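Local coordinates for beta-galactosidase (Streptococcus pneumoniae, PDB 4CU9), which probably binds carbohydrate as a galactose-binding-like module of a beta-galactosidase, consistent with a role in directing the enzyme to glycans, at residues A[19-24]-A[47-52]; A[64-69]-A[179-184]; A[101-106]-A[158-163]; A[135-140]-A[149-154]. All coordinates share one frame; numbering follows the deposited sequence.

Contact 1: A[19-24]-A[47-52]; sequences AFASAT and RRWTNW
W49 presents the nitrogen edge of its indole to T24, and the two side chains cross obliquely. NE1 donates to T24 OG1 at 2.7 Å, with the hydroxyl oxygen just 2° out of the ring plane, although the N-H...O angle of 139° shows a bent bond. A23 O is a weak second acceptor for the same N-H, 3.3 Å from NE1. T24 OG1 in turn is bonded to S115 O, so this hydroxyl links the indole to a further loop. W49 CG is anti to the backbone N (chi1 167°). Strand 49-50, which carries the indole, pairs with strand 173-182, whereas A23 and T24 follow strand 18-21, a partner of strand 61-70, all within the galactose-binding-like beta-sandwich. The W49 side chain lies about 8 Å from the bound calcium ion. A21 CB approaches the ring obliquely, 3.8 Å from W49 CE2, and T24 CG2 lies 3.6 Å from CD1. Over one face, toward the rim, sits the backbone N of N51. T24 CA makes a C-H...O contact with T50 O at 3.3 Å.

Contact 2: A[64-69]-A[179-184]; sequences AGVIFR and MTFLAP
In the interior of the beta-sandwich, A64, G65, V66 and F68 of one strand region meet M179 and F181 of another without pairing as sheet neighbours. The axes of strands 64-67 and 179-182 pass 7.5 Å apart at 46°, and no hydrogen bond joins the two segments. M179 is straight as far as SD and then turns at chi3 (-59°), which places CE 3.9 Å from A64 CB and 3.4 Å from A64 O. Its sulfur lies 3.7 Å from G65 CA. V66 and F181 slide past each other in opposite directions: V66 CG2 meets the ring at its edge, in plane, 3.8 Å from F181 CE2. F68 and F181 cross at about a right angle, and F68 CZ comes to 3.9 Å from F181 CB, which lies near the plane of the F68 ring at its edge. Beyond the pair, W163 meets the F181 ring with planes about 15° apart and also touches M179. The backbone of 64-69 bonds to sheet neighbours instead, A64 to W163 and V66 to M161. Between the segments, therefore, cohesion rests on van der Waals contact and burial of largely apolar surface, with the thioether, the V66 methyl, F181 CB and the ring edges in contact.

Contact 3: A[101-106]-A[158-163]; sequences ERYVGP and AKAMRW. Unlike the reference sequence in segment 158-163: A160 (reference Val). With EDO (1,2-ethanediol), chain D.
E101, R102 and Y103 run beside R162, M161 and A160 as adjacent antiparallel strands of the galactose-binding-like sandwich, with strand axes at 150°. Backbone bonds set the register. E101 and R162 form a hydrogen-bonded pair, E101 N lying 2.9 Å from R162 O with the reverse bond equally short. R102 and M161 are the following non-hydrogen-bonded pair, and Y103 N then reaches A160 O at 3.0 Å. A water joins Y103 O to K159 N where the strands end.

A side-on salt bridge joins E101 and R162. R162 CG lies between its backbone N and carbonyl carbon (chi1 78°), and its side chain runs beside that of E101 in the same direction. NE and NH2 of R162 both donate to E101 OE1 at 2.8 Å, NE nearly along the C-O axis and NH2 on the syn lone pair. Carboxylate and guanidinium are only 10° from coplanar. E101 OE2 is paired with R164, and W132 makes a cation-pi contact with R162, so both charged groups have further partners. A 1,2-ethanediol, probably from the crystallisation liquor, takes bonds from NH1 and NH2 of R162.

Side-chain packing completes the pairing: the M161 sulfur lies 3.5 Å from R102 CB, and A160 CB 3.9 Å from Y103 CB. Within its own segment, Y103 OH donates to P106 O at 2.6 Å, the acceptor lying at the ring edge, while G105 N sits over the ring centre.

Contact 4: A[135-140]-A[149-154]; sequences VPYRAD and INVTFK
V135 CG1 comes obliquely to the F153 ring, 3.8 Å from CD2, while V151 CG1 occupies that ring's edge in plane. V151 CG1 also lies oblique to the Y137 ring, 3.8 Å from CD1. The Y137 ring has V135 O at its edge, and meets W163 edge-to-face. At the other end two flat polar groups stand almost perpendicular, the D140 carboxylate and N150 amide planes being 86° apart. ND2 of N150 donates in its own amide plane to D140 OD2 at 2.9 Å, reaching the oxygen from above the carboxylate. N150 N binds D140 OD1, 56° out of that plane. D140 CG lies between its backbone N and carbonyl carbon (chi1 69°); each carboxylate oxygen takes one N150 donor, while N150 OD1 accepts from K83. D140 N also bonds to N150 O at 2.8 Å. R138 and T152 exchange two backbone bonds, R138 N to T152 O measuring 2.9 Å. A139 and V151 form the non-hydrogen-bonded pair, as expected for the antiparallel beta hairpin of strands 132-139 and 149-158.

In the fold
Contact 1 closes first along the chain; contact 4 is then nested within contact 3, and contact 3 within contact 2. The strands trace a curled path: 18-21 pairs with 61-70, 61-70 with 160-166, 160-166 with 97-103, 97-103 with 132-139, and 132-139 with 149-158. Strand 73-86 pairs with 61-70, 149-158 and 173-182; contact 2 joins the unpaired 61-70 and 173-182 through side chains. Contacts 2 and 3 touch, centres 10 Å apart, and R102 of contact 3 packs on V135 of contact 4. Contacts 1 and 4 lie 22 Å apart, centre to centre. Contacts 2 and 3 unite distant regions, contact 4 is a local hairpin, and side chains of contacts 1 and 2 each lie about 8 Å from calcium.

Contact 1: A[19-24]-A[47-52]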
loop_
_atom_site.group_PDB
_atom_site.type_symbol
_atom_site.label_atom_id
_atom_site.label_comp_id
_atom_site.label_asym_id
_atom_site.label_seq_id
_atom_site.Cartn_x
_atom_site.Cartn_y
_atom_site.Cartn_z
ATOM N N ALA A 19 -2.327 -7.934 -1.412
ATOM C CA ALA A 19 -1.689 -6.653 -1.423
ATOM C C ALA A 19 -1.701 -6.163 -2.855
ATOM O O ALA A 19 -1.734 -6.958 -3.796
ATOM C CB ALA A 19 -0.273 -6.739 -0.892
ATOM N N PHE A 20 -1.777 -4.852 -3.013
ATOM C CA PHE A 20 -1.737 -4.231 -4.351
ATOM C C PHE A 20 -1.001 -2.925 -4.328
ATOM O O PHE A 20 -0.928 -2.240 -3.263
ATOM C CB PHE A 20 -3.142 -4.077 -4.964
ATOM C CG PHE A 20 -3.965 -3.040 -4.273
ATOM C CD1 PHE A 20 -4.683 -3.364 -3.152
ATOM C CD2 PHE A 20 -3.907 -1.741 -4.700
ATOM C CE1 PHE A 20 -5.415 -2.368 -2.495
ATOM C CE2 PHE A 20 -4.608 -0.749 -4.045
ATOM C CZ PHE A 20 -5.348 -1.074 -2.944
ATOM N N ALA A 21 -0.539 -2.509 -5.513
ATOM C CA ALA A 21 0.075 -1.211 -5.695
ATOM C C ALA A 21 -0.141 -0.592 -7.075
ATOM O O ALA A 21 -0.304 -1.298 -8.065
ATOM C CB ALA A 21 1.560 -1.252 -5.355
ATOM N N SER A 22 -0.179 0.730 -7.108
ATOM C CA SER A 22 -0.231 1.458 -8.376
ATOM C C SER A 22 0.995 1.175 -9.261
ATOM O O SER A 22 0.861 1.132 -10.495
ATOM C CB SER A 22 -0.401 2.959 -8.134
ATOM O OG SER A 22 0.658 3.537 -7.408
ATOM N N ALA A 23 2.164 1.075 -8.631
ATOM C CA ALA A 23 3.413 0.718 -9.310
ATOM C C ALA A 23 4.350 -0.063 -8.408
ATOM O O ALA A 23 4.332 0.126 -7.212
ATOM C CB ALA A 23 4.139 1.957 -9.789
ATOM N N THR A 24 5.200 -0.919 -8.996
ATOM C CA THR A 24 6.125 -1.698 -8.205
ATOM C C THR A 24 7.364 -1.961 -9.063
ATOM O O THR A 24 7.244 -2.168 -10.273
ATOM C CB THR A 24 5.517 -3.065 -7.780
ATOM O OG1 THR A 24 4.368 -2.894 -6.948
ATOM C CG2 THR A 24 6.504 -3.959 -7.073
ATOM N N ARG A 47 13.025 -8.237 2.118
ATOM C CA ARG A 47 11.765 -8.541 1.458
ATOM C C ARG A 47 10.874 -7.311 1.535
ATOM O O ARG A 47 10.086 -7.150 2.463
ATOM C CB ARG A 47 11.089 -9.728 2.114
ATOM C CG ARG A 47 11.838 -11.049 1.955
ATOM C CD ARG A 47 11.260 -12.131 2.853
ATOM N NE ARG A 47 9.823 -12.399 2.604
ATOM C CZ ARG A 47 9.357 -13.306 1.735
ATOM N NH1 ARG A 47 10.192 -14.038 1.004
ATOM N NH2 ARG A 47 8.046 -13.496 1.599
ATOM N N ARG A 48 11.001 -6.431 0.559
ATOM C CA ARG A 48 10.240 -5.187 0.590
ATOM C C ARG A 48 9.496 -4.948 -0.719
ATOM O O ARG A 48 9.818 -5.531 -1.753
ATOM C CB ARG A 48 11.169 -4.023 0.885
ATOM C CG ARG A 48 12.260 -3.891 -0.151
ATOM C CD ARG A 48 13.482 -3.248 0.407
ATOM N NE ARG A 48 14.486 -3.128 -0.652
ATOM C CZ ARG A 48 15.686 -3.706 -0.643
ATOM N NH1 ARG A 48 16.095 -4.442 0.369
ATOM N NH2 ARG A 48 16.495 -3.515 -1.662
ATOM N N TRP A 49 8.449 -4.150 -0.625
ATOM C CA TRP A 49 7.834 -3.547 -1.769
ATOM C C TRP A 49 8.468 -2.175 -1.955
ATOM O O TRP A 49 8.690 -1.434 -1.006
ATOM C CB TRP A 49 6.322 -3.401 -1.569
ATOM C CG TRP A 49 5.733 -2.500 -2.594
ATOM C CD1 TRP A 49 5.371 -2.835 -3.858
ATOM C CD2 TRP A 49 5.508 -1.118 -2.463
ATOM N NE1 TRP A 49 4.890 -1.733 -4.519
ATOM C CE2 TRP A 49 4.970 -0.661 -3.682
ATOM C CE3 TRP A 49 5.664 -0.204 -1.407
ATOM C CZ2 TRP A 49 4.619 0.660 -3.886
ATOM C CZ3 TRP A 49 5.317 1.096 -1.611
ATOM C CH2 TRP A 49 4.813 1.530 -2.847
ATOM N N THR A 50 8.673 -1.814 -3.211
ATOM C CA THR A 50 9.138 -0.514 -3.545
ATOM C C THR A 50 8.583 -0.162 -4.922
ATOM O O THR A 50 8.195 -1.057 -5.698
ATOM C CB THR A 50 10.661 -0.716 -3.652
ATOM O OG1 THR A 50 11.338 -0.525 -2.392
ATOM C CG2 THR A 50 11.252 -0.132 -4.774
ATOM N N ASN A 51 8.531 1.126 -5.222
ATOM C CA ASN A 51 8.222 1.574 -6.619
ATOM C C ASN A 51 9.411 2.297 -7.199
ATOM O O ASN A 51 9.265 3.170 -8.048
ATOM C CB ASN A 51 7.010 2.499 -6.643
ATOM C CG ASN A 51 7.317 3.855 -6.042
ATOM O OD1 ASN A 51 8.078 3.955 -5.065
ATOM N ND2 ASN A 51 6.736 4.911 -6.619
ATOM N N TRP A 52 10.604 1.920 -6.734
ATOM C CA TRP A 52 11.855 2.500 -7.212
ATOM C C TRP A 52 11.950 2.342 -8.749
ATOM O O TRP A 52 11.573 1.319 -9.343
ATOM C CB TRP A 52 13.084 1.806 -6.572
ATOM C CG TRP A 52 14.389 2.479 -6.965
ATOM C CD1 TRP A 52 14.937 3.570 -6.385
ATOM C CD2 TRP A 52 15.251 2.118 -8.048
ATOM N NE1 TRP A 52 16.092 3.936 -7.038
ATOM C CE2 TRP A 52 16.312 3.046 -8.065
ATOM C CE3 TRP A 52 15.225 1.098 -9.012
ATOM C CZ2 TRP A 52 17.341 2.988 -9.002
ATOM C CZ3 TRP A 52 16.244 1.043 -9.951
ATOM C CH2 TRP A 52 17.293 1.986 -9.941
#

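Contact 2: A[64-69]-A[179-184]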
loop_
_atom_site.group_PDB
_atom_site.type_symbol
_atom_site.label_atom_id
_atom_site.label_comp_id
_atom_site.label_asym_id
_atom_site.label_seq_id
_atom_site.Cartn_x
_atom_site.Cartn_y
_atom_site.Cartn_z
ATOM N N ALA A 64 -0.311 2.128 -2.267
ATOM C CA ALA A 64 -0.211 0.700 -1.989
ATOM C C ALA A 64 -1.258 0.359 -0.945
ATOM O O ALA A 64 -1.622 1.209 -0.083
ATOM C CB ALA A 64 1.192 0.322 -1.571
ATOM N N GLY A 65 -1.846 -0.818 -1.080
ATOM C CA GLY A 65 -2.925 -1.220 -0.214
ATOM C C GLY A 65 -3.200 -2.703 -0.081
ATOM O O GLY A 65 -2.425 -3.551 -0.576
ATOM N N VAL A 66 -4.310 -3.011 0.567
ATOM C CA VAL A 66 -4.773 -4.392 0.737
ATOM C C VAL A 66 -6.234 -4.520 0.371
ATOM O O VAL A 66 -7.081 -3.718 0.786
ATOM C CB VAL A 66 -4.545 -4.922 2.175
ATOM C CG1 VAL A 66 -5.041 -6.351 2.341
ATOM C CG2 VAL A 66 -3.076 -4.795 2.619
ATOM N N ILE A 67 -6.509 -5.505 -0.462
ATOM C CA ILE A 67 -7.851 -6.037 -0.693
ATOM C C ILE A 67 -8.135 -7.194 0.288
ATOM O O ILE A 67 -7.418 -8.191 0.311
ATOM C CB ILE A 67 -7.971 -6.608 -2.110
ATOM C CG1 ILE A 67 -7.714 -5.521 -3.143
ATOM C CG2 ILE A 67 -9.356 -7.203 -2.324
ATOM C CD1 ILE A 67 -7.302 -6.050 -4.505
ATOM N N PHE A 68 -9.210 -7.067 1.043
ATOM C CA PHE A 68 -9.619 -8.055 2.013
ATOM C C PHE A 68 -10.308 -9.233 1.327
ATOM O O PHE A 68 -11.260 -9.046 0.588
ATOM C CB PHE A 68 -10.542 -7.419 3.064
ATOM C CG PHE A 68 -9.946 -6.219 3.723
ATOM C CD1 PHE A 68 -8.632 -6.252 4.166
ATOM C CD2 PHE A 68 -10.673 -5.047 3.874
ATOM C CE1 PHE A 68 -8.053 -5.133 4.745
ATOM C CE2 PHE A 68 -10.104 -3.938 4.474
ATOM C CZ PHE A 68 -8.794 -3.979 4.881
ATOM N N ARG A 69 -9.784 -10.427 1.575
ATOM C CA ARG A 69 -10.321 -11.671 1.014
ATOM C C ARG A 69 -10.285 -12.777 2.051
ATOM O O ARG A 69 -9.448 -12.786 2.942
ATOM C CB ARG A 69 -9.500 -12.118 -0.175
ATOM C CG ARG A 69 -9.460 -11.080 -1.283
ATOM C CD ARG A 69 -8.378 -11.365 -2.288
ATOM N NE ARG A 69 -8.767 -12.397 -3.232
ATOM C CZ ARG A 69 -8.368 -13.669 -3.194
ATOM N NH1 ARG A 69 -7.593 -14.127 -2.224
ATOM N NH2 ARG A 69 -8.766 -14.514 -4.140
ATOM N N MET A 179 2.492 -3.748 5.604
ATOM C CA MET A 179 1.332 -2.870 5.718
ATOM C C MET A 179 0.197 -3.757 6.185
ATOM O O MET A 179 -0.079 -4.767 5.543
ATOM C CB MET A 179 1.009 -2.262 4.363
ATOM C CG MET A 179 -0.295 -1.521 4.295
ATOM S SD MET A 179 -0.686 -0.904 2.667
ATOM C CE MET A 179 0.652 0.174 2.244
ATOM N N THR A 180 -0.470 -3.362 7.262
ATOM C CA THR A 180 -1.546 -4.150 7.864
ATOM C C THR A 180 -2.708 -3.236 8.246
ATOM O O THR A 180 -2.497 -2.063 8.669
ATOM C CB THR A 180 -1.038 -4.855 9.145
ATOM O OG1 THR A 180 0.254 -5.417 8.919
ATOM C CG2 THR A 180 -1.948 -5.963 9.544
ATOM N N PHE A 181 -3.920 -3.772 8.109
ATOM C CA PHE A 181 -5.128 -3.125 8.593
ATOM C C PHE A 181 -5.785 -4.048 9.597
ATOM O O PHE A 181 -5.798 -5.262 9.382
ATOM C CB PHE A 181 -6.064 -2.801 7.438
ATOM C CG PHE A 181 -5.429 -1.888 6.435
ATOM C CD1 PHE A 181 -5.356 -0.524 6.673
ATOM C CD2 PHE A 181 -4.795 -2.410 5.313
ATOM C CE1 PHE A 181 -4.729 0.314 5.761
ATOM C CE2 PHE A 181 -4.154 -1.575 4.405
ATOM C CZ PHE A 181 -4.102 -0.216 4.651
ATOM N N LEU A 182 -6.356 -3.494 10.667
ATOM C CA LEU A 182 -6.873 -4.341 11.741
ATOM C C LEU A 182 -8.207 -3.855 12.284
ATOM O O LEU A 182 -8.516 -2.692 12.180
ATOM C CB LEU A 182 -5.871 -4.412 12.879
ATOM C CG LEU A 182 -4.487 -5.009 12.580
ATOM C CD1 LEU A 182 -3.629 -4.929 13.826
ATOM C CD2 LEU A 182 -4.549 -6.455 12.091
ATOM N N ALA A 183 -8.940 -4.779 12.904
ATOM C CA ALA A 183 -10.268 -4.567 13.467
ATOM C C ALA A 183 -10.187 -3.592 14.616
ATOM O O ALA A 183 -9.130 -3.432 15.199
ATOM C CB ALA A 183 -10.879 -5.892 13.961
ATOM N N PRO A 184 -11.307 -2.934 14.942
ATOM C CA PRO A 184 -11.319 -2.083 16.133
ATOM C C PRO A 184 -10.944 -2.798 17.424
ATOM O O PRO A 184 -11.134 -4.020 17.545
ATOM C CB PRO A 184 -12.788 -1.611 16.233
ATOM C CG PRO A 184 -13.389 -1.877 14.892
ATOM C CD PRO A 184 -12.605 -2.980 14.260
#

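Contact 3: A[101-106]-A[158-163]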
loop_
_atom_site.group_PDB
_atom_site.type_symbol
_atom_site.label_atom_id
_atom_site.label_comp_id
_atom_site.label_asym_id
_atom_site.label_seq_id
_atom_site.Cartn_x
_atom_site.Cartn_y
_atom_site.Cartn_z
ATOM N N GLU A 101 -6.858 5.998 2.754
ATOM C CA GLU A 101 -8.094 5.968 2.018
ATOM C C GLU A 101 -8.790 4.631 2.040
ATOM O O GLU A 101 -8.174 3.555 2.051
ATOM C CB GLU A 101 -7.868 6.373 0.554
ATOM C CG GLU A 101 -7.324 7.775 0.397
ATOM C CD GLU A 101 -7.005 8.169 -1.034
ATOM O OE1 GLU A 101 -6.536 7.303 -1.807
ATOM O OE2 GLU A 101 -7.234 9.364 -1.368
ATOM N N ARG A 102 -10.117 4.707 2.012
ATOM C CA ARG A 102 -10.954 3.518 1.931
ATOM C C ARG A 102 -11.621 3.458 0.566
ATOM O O ARG A 102 -11.983 4.478 -0.000
ATOM C CB ARG A 102 -12.004 3.511 3.052
ATOM C CG ARG A 102 -13.001 4.651 2.997
ATOM C CD ARG A 102 -13.917 4.623 4.219
ATOM N NE ARG A 102 -14.816 5.776 4.296
ATOM C CZ ARG A 102 -16.044 5.821 3.794
ATOM N NH1 ARG A 102 -16.551 4.790 3.152
ATOM N NH2 ARG A 102 -16.778 6.913 3.953
ATOM N N TYR A 103 -11.789 2.250 0.034
ATOM C CA TYR A 103 -12.376 2.089 -1.275
ATOM C C TYR A 103 -13.884 2.356 -1.199
ATOM O O TYR A 103 -14.554 1.816 -0.344
ATOM C CB TYR A 103 -12.076 0.707 -1.836
ATOM C CG TYR A 103 -12.603 0.506 -3.223
ATOM C CD1 TYR A 103 -12.018 1.171 -4.301
ATOM C CD2 TYR A 103 -13.703 -0.332 -3.466
ATOM C CE1 TYR A 103 -12.519 0.998 -5.577
ATOM C CE2 TYR A 103 -14.213 -0.487 -4.746
ATOM C CZ TYR A 103 -13.604 0.173 -5.790
ATOM O OH TYR A 103 -14.068 0.017 -7.084
ATOM N N VAL A 104 -14.386 3.192 -2.095
ATOM C CA VAL A 104 -15.815 3.509 -2.155
ATOM C C VAL A 104 -16.336 3.377 -3.590
ATOM O O VAL A 104 -17.422 3.880 -3.902
ATOM C CB VAL A 104 -16.101 4.938 -1.665
ATOM C CG1 VAL A 104 -15.807 5.117 -0.170
ATOM C CG2 VAL A 104 -15.311 5.963 -2.484
ATOM N N GLY A 105 -15.588 2.677 -4.458
ATOM C CA GLY A 105 -15.999 2.560 -5.842
ATOM C C GLY A 105 -16.913 1.377 -6.111
ATOM O O GLY A 105 -17.453 0.737 -5.188
ATOM N N PRO A 106 -17.101 1.061 -7.394
ATOM C CA PRO A 106 -17.948 -0.089 -7.734
ATOM C C PRO A 106 -17.361 -1.426 -7.322
ATOM O O PRO A 106 -16.177 -1.515 -6.920
ATOM C CB PRO A 106 -18.087 0.030 -9.250
ATOM C CG PRO A 106 -16.823 0.705 -9.685
ATOM C CD PRO A 106 -16.551 1.711 -8.598
ATOM N N ALA A 158 -14.926 -1.505 4.690
ATOM C CA ALA A 158 -14.305 -1.461 3.389
ATOM C C ALA A 158 -13.883 -2.847 2.899
ATOM O O ALA A 158 -13.596 -3.768 3.686
ATOM C CB ALA A 158 -13.088 -0.545 3.422
ATOM N N LYS A 159 -13.855 -2.962 1.593
ATOM C CA LYS A 159 -13.352 -4.152 0.907
ATOM C C LYS A 159 -11.881 -3.994 0.544
ATOM O O LYS A 159 -11.204 -4.978 0.191
ATOM C CB LYS A 159 -14.182 -4.377 -0.340
ATOM C CG LYS A 159 -15.578 -4.863 0.010
ATOM C CD LYS A 159 -16.524 -5.032 -1.158
ATOM C CE LYS A 159 -17.909 -5.373 -0.569
ATOM N NZ LYS A 159 -18.981 -5.751 -1.530
ATOM N N ALA A 160 -11.392 -2.762 0.613
ATOM C CA ALA A 160 -9.986 -2.452 0.303
ATOM C C ALA A 160 -9.623 -1.147 0.982
ATOM O O ALA A 160 -10.459 -0.236 1.053
ATOM C CB ALA A 160 -9.756 -2.317 -1.194
ATOM N N MET A 161 -8.394 -1.079 1.484
ATOM C CA MET A 161 -7.838 0.144 2.092
ATOM C C MET A 161 -6.512 0.384 1.404
ATOM O O MET A 161 -5.907 -0.556 0.900
ATOM C CB MET A 161 -7.611 -0.039 3.592
ATOM C CG MET A 161 -8.897 -0.283 4.360
ATOM S SD MET A 161 -9.994 1.124 4.586
ATOM C CE MET A 161 -8.977 2.252 5.495
ATOM N N ARG A 162 -6.107 1.642 1.320
ATOM C CA ARG A 162 -4.802 1.976 0.807
ATOM C C ARG A 162 -4.216 3.201 1.490
ATOM O O ARG A 162 -4.908 3.999 2.142
ATOM C CB ARG A 162 -4.826 2.187 -0.725
ATOM C CG ARG A 162 -5.382 3.513 -1.172
ATOM C CD ARG A 162 -5.431 3.627 -2.660
ATOM N NE ARG A 162 -5.754 4.976 -3.051
ATOM C CZ ARG A 162 -5.725 5.427 -4.293
ATOM N NH1 ARG A 162 -5.391 4.604 -5.298
ATOM N NH2 ARG A 162 -6.052 6.691 -4.529
ATOM N N TRP A 163 -2.918 3.351 1.270
ATOM C CA TRP A 163 -2.206 4.562 1.621
ATOM C C TRP A 163 -1.766 5.194 0.314
ATOM O O TRP A 163 -1.066 4.540 -0.533
ATOM C CB TRP A 163 -0.990 4.264 2.504
ATOM C CG TRP A 163 -1.332 3.807 3.863
ATOM C CD1 TRP A 163 -1.479 2.545 4.273
ATOM C CD2 TRP A 163 -1.654 4.635 4.977
ATOM N NE1 TRP A 163 -1.832 2.508 5.592
ATOM C CE2 TRP A 163 -1.958 3.790 6.050
ATOM C CE3 TRP A 163 -1.710 6.006 5.172
ATOM C CZ2 TRP A 163 -2.266 4.274 7.321
ATOM C CZ3 TRP A 163 -2.032 6.491 6.462
ATOM C CH2 TRP A 163 -2.290 5.608 7.502
HETATM C C1 EDO D . -4.612 6.124 -8.669
HETATM O O1 EDO D . -3.898 5.253 -7.767
HETATM C C2 EDO D . -6.013 6.546 -8.209
HETATM O O2 EDO D . -5.914 7.563 -7.214
HETATM O O HOH W 1 -14.957 -0.946 -0.077
#

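Contact 4: A[135-140]-A[149-154]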
loop_
_atom_site.group_PDB
_atom_site.type_symbol
_atom_site.label_atom_id
_atom_site.label_comp_id
_atom_site.label_asym_id
_atom_site.label_seq_id
_atom_site.Cartn_x
_atom_site.Cartn_y
_atom_site.Cartn_z
ATOM N N VAL A 135 -9.422 9.070 4.944
ATOM C CA VAL A 135 -9.779 8.690 6.315
ATOM C C VAL A 135 -8.812 9.428 7.258
ATOM O O VAL A 135 -7.602 9.223 7.181
ATOM C CB VAL A 135 -9.751 7.156 6.487
ATOM C CG1 VAL A 135 -9.934 6.735 7.939
ATOM C CG2 VAL A 135 -10.810 6.486 5.609
ATOM N N PRO A 136 -9.334 10.331 8.131
ATOM C CA PRO A 136 -8.398 10.978 9.051
ATOM C C PRO A 136 -7.826 9.962 10.035
ATOM O O PRO A 136 -8.509 9.023 10.430
ATOM C CB PRO A 136 -9.273 12.046 9.777
ATOM C CG PRO A 136 -10.522 12.151 8.994
ATOM C CD PRO A 136 -10.722 10.812 8.339
ATOM N N TYR A 137 -6.570 10.120 10.430
ATOM C CA TYR A 137 -5.919 9.109 11.256
ATOM C C TYR A 137 -4.946 9.778 12.245
ATOM O O TYR A 137 -4.590 10.973 12.084
ATOM C CB TYR A 137 -5.206 8.062 10.329
ATOM C CG TYR A 137 -4.010 8.602 9.600
ATOM C CD1 TYR A 137 -2.767 8.593 10.181
ATOM C CD2 TYR A 137 -4.133 9.181 8.347
ATOM C CE1 TYR A 137 -1.664 9.110 9.533
ATOM C CE2 TYR A 137 -3.047 9.716 7.690
ATOM C CZ TYR A 137 -1.815 9.679 8.290
ATOM O OH TYR A 137 -0.735 10.204 7.636
ATOM N N ARG A 138 -4.542 9.022 13.258
ATOM C CA ARG A 138 -3.445 9.412 14.140
ATOM C C ARG A 138 -2.358 8.344 14.111
ATOM O O ARG A 138 -2.674 7.174 14.208
ATOM C CB ARG A 138 -3.966 9.576 15.560
ATOM C CG ARG A 138 -5.045 10.639 15.713
ATOM C CD ARG A 138 -4.509 12.051 15.436
ATOM N NE ARG A 138 -5.555 13.051 15.658
ATOM C CZ ARG A 138 -5.531 14.309 15.220
ATOM N NH1 ARG A 138 -4.497 14.775 14.525
ATOM N NH2 ARG A 138 -6.555 15.117 15.500
ATOM N N ALA A 139 -1.093 8.743 13.961
ATOM C CA ALA A 139 0.042 7.804 14.033
ATOM C C ALA A 139 0.775 8.005 15.390
ATOM O O ALA A 139 0.801 9.128 15.934
ATOM C CB ALA A 139 0.986 8.005 12.875
ATOM N N ASP A 140 1.337 6.928 15.918
ATOM C CA ASP A 140 2.022 6.948 17.223
ATOM C C ASP A 140 3.449 7.511 17.169
ATOM O O ASP A 140 4.023 7.851 18.202
ATOM C CB ASP A 140 2.006 5.556 17.901
ATOM C CG ASP A 140 2.874 4.499 17.189
ATOM O OD1 ASP A 140 3.312 4.703 16.040
ATOM O OD2 ASP A 140 3.106 3.418 17.785
ATOM N N ILE A 149 5.116 1.604 12.683
ATOM C CA ILE A 149 4.287 2.738 13.043
ATOM C C ILE A 149 2.867 2.235 13.238
ATOM O O ILE A 149 2.359 1.470 12.415
ATOM C CB ILE A 149 4.280 3.821 11.943
ATOM C CG1 ILE A 149 5.682 4.411 11.744
ATOM C CG2 ILE A 149 3.290 4.918 12.290
ATOM C CD1 ILE A 149 5.894 4.994 10.362
ATOM N N ASN A 150 2.220 2.665 14.323
ATOM C CA ASN A 150 0.872 2.243 14.608
ATOM C C ASN A 150 -0.050 3.435 14.380
ATOM O O ASN A 150 0.285 4.559 14.749
ATOM C CB ASN A 150 0.719 1.674 16.027
ATOM C CG ASN A 150 1.587 0.449 16.275
ATOM O OD1 ASN A 150 1.218 -0.676 15.927
ATOM N ND2 ASN A 150 2.753 0.662 16.887
ATOM N N VAL A 151 -1.189 3.163 13.757
ATOM C CA VAL A 151 -2.149 4.170 13.340
ATOM C C VAL A 151 -3.541 3.801 13.812
ATOM O O VAL A 151 -3.915 2.645 13.769
ATOM C CB VAL A 151 -2.163 4.263 11.790
ATOM C CG1 VAL A 151 -3.383 5.010 11.255
ATOM C CG2 VAL A 151 -0.872 4.830 11.222
ATOM N N THR A 152 -4.308 4.801 14.277
ATOM C CA THR A 152 -5.709 4.620 14.590
ATOM C C THR A 152 -6.573 5.563 13.777
ATOM O O THR A 152 -6.160 6.647 13.340
ATOM C CB THR A 152 -6.004 4.885 16.086
ATOM O OG1 THR A 152 -5.464 6.160 16.438
ATOM C CG2 THR A 152 -5.359 3.880 16.933
ATOM N N PHE A 153 -7.800 5.139 13.570
ATOM C CA PHE A 153 -8.794 5.946 12.936
ATOM C C PHE A 153 -10.186 5.528 13.390
ATOM O O PHE A 153 -10.356 4.478 13.986
ATOM C CB PHE A 153 -8.640 5.933 11.405
ATOM C CG PHE A 153 -8.357 4.561 10.806
ATOM C CD1 PHE A 153 -7.083 4.031 10.826
ATOM C CD2 PHE A 153 -9.385 3.810 10.264
ATOM C CE1 PHE A 153 -6.830 2.778 10.280
ATOM C CE2 PHE A 153 -9.153 2.564 9.702
ATOM C CZ PHE A 153 -7.874 2.039 9.729
ATOM N N LYS A 154 -11.182 6.359 13.113
ATOM C CA LYS A 154 -12.561 5.972 13.368
ATOM C C LYS A 154 -12.917 4.781 12.449
ATOM O O LYS A 154 -12.547 4.742 11.271
ATOM C CB LYS A 154 -13.498 7.162 13.175
ATOM C CG LYS A 154 -14.969 6.816 13.317
ATOM C CD LYS A 154 -15.833 8.067 13.429
ATOM C CE LYS A 154 -17.292 7.663 13.578
ATOM N NZ LYS A 154 -18.115 8.720 14.215
HETATM O O HOH W 2 -10.881 8.703 11.242
#